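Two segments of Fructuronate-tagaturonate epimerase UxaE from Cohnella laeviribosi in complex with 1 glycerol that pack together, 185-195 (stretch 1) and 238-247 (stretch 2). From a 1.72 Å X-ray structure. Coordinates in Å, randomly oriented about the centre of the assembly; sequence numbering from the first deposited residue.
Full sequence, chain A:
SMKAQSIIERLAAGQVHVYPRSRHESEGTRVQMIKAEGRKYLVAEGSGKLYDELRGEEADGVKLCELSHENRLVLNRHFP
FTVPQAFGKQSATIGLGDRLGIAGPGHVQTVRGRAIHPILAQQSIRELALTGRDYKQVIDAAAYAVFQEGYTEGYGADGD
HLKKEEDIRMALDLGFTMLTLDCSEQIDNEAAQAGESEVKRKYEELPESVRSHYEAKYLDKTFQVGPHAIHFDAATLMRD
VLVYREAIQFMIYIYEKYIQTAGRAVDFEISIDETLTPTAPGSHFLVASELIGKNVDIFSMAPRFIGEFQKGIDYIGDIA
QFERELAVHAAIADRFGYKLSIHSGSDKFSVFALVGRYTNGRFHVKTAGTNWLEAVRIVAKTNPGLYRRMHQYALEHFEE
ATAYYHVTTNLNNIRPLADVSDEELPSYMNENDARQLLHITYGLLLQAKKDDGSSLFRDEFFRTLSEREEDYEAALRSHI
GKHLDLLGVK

Stretch 1 185-195: EQIDNEAAQAG
Stretch 2, residues 238-247: MRDVLVYREA

The short helix 189-193 runs antiparallel to helix 238-247 (170° between directions, axes 8.0 Å apart at closest approach), with Asp188 CA 4.5 Å from Val243 CA and Gln186 CA 4.8 Å from Ala247 CA. Val243 (chi1 t), the residue most covered, lies at the centre: its CG1 meets Ile187 CG2 at 3.7 Å and its CG2 meets Ala192 CB at 3.7 Å. Its carbonyl is left without a helical partner where the helix kinks at 246 and 247, and Asp188 N donates to Val243 O at 3.0 Å, nearly linear at 174°. Water 1 fills the kink, donating to Val243 O and Gln186 O and accepting from Ala247 N. Asp188 (phi/psi -93/90, chi1 t) also caps its own helix, OD1 accepting from Ala191 N at 3.1 Å. Arg239 (t, t, m, chi4 -84°) reaches the other end of the short helix, where Ala194 leaves helical phi/psi: NH1 and NH2 both donate to Ala194 O, at 2.9 and 3.3 Å, and NH1 makes a weak bond to Ala191 O at 3.1 Å. Gln186 (m, p) packs CB 3.6 Å from Ala247 CA, while Ile187 (m, m) sets CD1 3.6 Å from Tyr244 CD1 and 3.7 Å from Ala247 CB. Between these groups, Ala191 CB rests 3.8 Å from Leu242 CB.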

# COMPACT_ATOMS: atom_id res chain seq x y z
N GLU A 185 -0.81 8.71 16.65
CA GLU A 185 -1.64 9.35 17.66
C GLU A 185 -1.04 9.24 19.06
O GLU A 185 -1.42 10.02 19.95
CB GLU A 185 -3.04 8.74 17.64
CG GLU A 185 -3.77 9.00 16.34
CD GLU A 185 -5.28 8.98 16.49
OE1 GLU A 185 -5.97 9.12 15.45
OE2 GLU A 185 -5.77 8.83 17.63
N GLN A 186 -0.12 8.30 19.28
CA GLN A 186 0.52 8.17 20.58
C GLN A 186 1.77 9.02 20.71
O GLN A 186 2.26 9.21 21.83
CB GLN A 186 0.87 6.70 20.85
CG GLN A 186 -0.32 5.84 21.27
CD GLN A 186 -1.17 5.36 20.10
OE1 GLN A 186 -0.79 5.49 18.94
NE2 GLN A 186 -2.34 4.81 20.41
N ILE A 187 2.30 9.54 19.60
CA ILE A 187 3.49 10.36 19.63
C ILE A 187 3.18 11.69 20.30
O ILE A 187 2.15 12.32 20.01
CB ILE A 187 4.03 10.57 18.21
CG1 ILE A 187 4.34 9.22 17.55
CG2 ILE A 187 5.26 11.46 18.22
CD1 ILE A 187 5.57 8.54 18.11
N ASP A 188 4.06 12.13 21.20
CA ASP A 188 3.87 13.42 21.87
C ASP A 188 4.61 14.49 21.07
O ASP A 188 5.78 14.78 21.31
CB ASP A 188 4.34 13.34 23.32
CG ASP A 188 3.92 14.56 24.13
OD1 ASP A 188 3.64 15.61 23.50
OD2 ASP A 188 3.86 14.48 25.37
N ASN A 189 3.90 15.09 20.12
CA ASN A 189 4.54 16.06 19.23
C ASN A 189 4.86 17.37 19.94
O ASN A 189 5.86 18.02 19.60
CB ASN A 189 3.66 16.30 18.00
CG ASN A 189 3.80 15.21 16.95
OD1 ASN A 189 4.74 15.21 16.16
ND2 ASN A 189 2.87 14.26 16.95
N GLU A 190 4.05 17.78 20.91
CA GLU A 190 4.35 19.01 21.62
C GLU A 190 5.63 18.86 22.44
O GLU A 190 6.42 19.80 22.56
CB GLU A 190 3.18 19.44 22.50
CG GLU A 190 2.33 18.30 23.06
CD GLU A 190 1.03 18.80 23.68
OE1 GLU A 190 1.04 19.91 24.25
OE2 GLU A 190 0.01 18.08 23.60
N ALA A 191 5.87 17.65 22.98
CA ALA A 191 7.14 17.39 23.65
C ALA A 191 8.32 17.48 22.68
O ALA A 191 9.44 17.79 23.10
CB ALA A 191 7.11 16.01 24.31
N ALA A 192 8.09 17.19 21.40
CA ALA A 192 9.19 17.28 20.44
C ALA A 192 9.54 18.73 20.13
O ALA A 192 10.70 19.02 19.82
CB ALA A 192 8.83 16.52 19.16
N GLN A 193 8.57 19.63 20.21
CA GLN A 193 8.76 21.05 19.90
C GLN A 193 9.04 21.91 21.12
O GLN A 193 9.46 23.06 20.96
CB GLN A 193 7.52 21.60 19.18
CG GLN A 193 6.92 20.67 18.15
CD GLN A 193 6.98 21.24 16.75
OE1 GLN A 193 7.56 22.30 16.54
NE2 GLN A 193 6.39 20.53 15.80
N ALA A 194 8.82 21.39 22.32
CA ALA A 194 8.88 22.21 23.52
C ALA A 194 10.33 22.59 23.84
O ALA A 194 11.29 21.98 23.36
CB ALA A 194 8.26 21.47 24.70
N GLY A 195 10.47 23.62 24.68
CA GLY A 195 11.77 24.00 25.20
C GLY A 195 12.37 22.93 26.10
O GLY A 195 11.71 22.00 26.56
N MET A 238 15.89 12.58 27.52
CA MET A 238 14.62 13.01 28.10
C MET A 238 13.60 13.35 27.02
O MET A 238 12.42 12.99 27.14
CB MET A 238 14.83 14.23 29.00
CG MET A 238 15.58 13.92 30.24
SD MET A 238 15.54 15.25 31.49
CE MET A 238 16.72 14.47 32.55
N ARG A 239 14.02 14.07 25.98
CA ARG A 239 13.08 14.38 24.92
C ARG A 239 12.60 13.10 24.24
O ARG A 239 11.40 12.93 24.00
CB ARG A 239 13.71 15.34 23.92
CG ARG A 239 12.70 15.98 23.00
CD ARG A 239 13.38 16.86 21.96
NE ARG A 239 14.02 18.04 22.56
CZ ARG A 239 13.38 19.17 22.86
NH1 ARG A 239 12.08 19.28 22.63
NH2 ARG A 239 14.05 20.18 23.39
N ASP A 240 13.53 12.19 23.94
CA ASP A 240 13.15 10.93 23.28
C ASP A 240 12.13 10.15 24.10
O ASP A 240 11.16 9.62 23.55
CB ASP A 240 14.39 10.07 23.04
CG ASP A 240 15.15 10.46 21.79
OD1 ASP A 240 14.59 11.20 20.95
OD2 ASP A 240 16.32 10.03 21.66
N VAL A 241 12.34 10.05 25.41
CA VAL A 241 11.39 9.34 26.27
C VAL A 241 10.02 10.01 26.21
O VAL A 241 8.99 9.34 26.05
CB VAL A 241 11.93 9.24 27.71
CG1 VAL A 241 10.87 8.63 28.65
CG2 VAL A 241 13.21 8.43 27.75
N LEU A 242 9.98 11.34 26.30
CA LEU A 242 8.70 12.03 26.29
C LEU A 242 7.97 11.87 24.96
O LEU A 242 6.75 11.72 24.93
CB LEU A 242 8.90 13.52 26.60
CG LEU A 242 9.37 13.82 28.02
CD1 LEU A 242 9.58 15.32 28.19
CD2 LEU A 242 8.36 13.30 29.03
N VAL A 243 8.71 11.91 23.85
CA VAL A 243 8.07 11.87 22.54
C VAL A 243 7.53 10.47 22.24
O VAL A 243 6.45 10.33 21.67
CB VAL A 243 9.05 12.34 21.45
CG1 VAL A 243 8.43 12.16 20.07
CG2 VAL A 243 9.44 13.81 21.67
N TYR A 244 8.27 9.43 22.63
CA TYR A 244 8.05 8.10 22.10
C TYR A 244 7.58 7.05 23.11
O TYR A 244 7.11 6.00 22.67
CB TYR A 244 9.34 7.58 21.43
CG TYR A 244 9.71 8.36 20.19
CD1 TYR A 244 9.03 8.16 18.99
CD2 TYR A 244 10.72 9.31 20.22
CE1 TYR A 244 9.35 8.89 17.86
CE2 TYR A 244 11.05 10.05 19.09
CZ TYR A 244 10.36 9.83 17.91
OH TYR A 244 10.67 10.55 16.79
N ARG A 245 7.68 7.30 24.42
CA ARG A 245 7.42 6.22 25.38
C ARG A 245 6.01 5.67 25.24
O ARG A 245 5.81 4.45 25.23
CB ARG A 245 7.65 6.68 26.82
CG ARG A 245 7.30 5.61 27.84
CD ARG A 245 7.58 6.02 29.27
NE ARG A 245 6.71 5.30 30.21
CZ ARG A 245 6.89 4.05 30.62
NH1 ARG A 245 7.93 3.33 30.18
NH2 ARG A 245 6.03 3.50 31.46
N GLU A 246 5.01 6.55 25.15
CA GLU A 246 3.63 6.07 25.06
C GLU A 246 3.42 5.28 23.77
O GLU A 246 2.69 4.28 23.76
CB GLU A 246 2.66 7.25 25.14
CG GLU A 246 1.20 6.84 25.10
CD GLU A 246 0.26 8.03 25.19
OE1 GLU A 246 0.69 9.10 25.69
OE2 GLU A 246 -0.92 7.89 24.78
N ALA A 247 4.07 5.70 22.68
CA ALA A 247 3.97 4.95 21.44
C ALA A 247 4.64 3.58 21.56
O ALA A 247 4.13 2.59 21.04
CB ALA A 247 4.59 5.75 20.29
O HOH W 1 4.69 8.53 22.52
O HOH W 2 1.54 11.26 23.60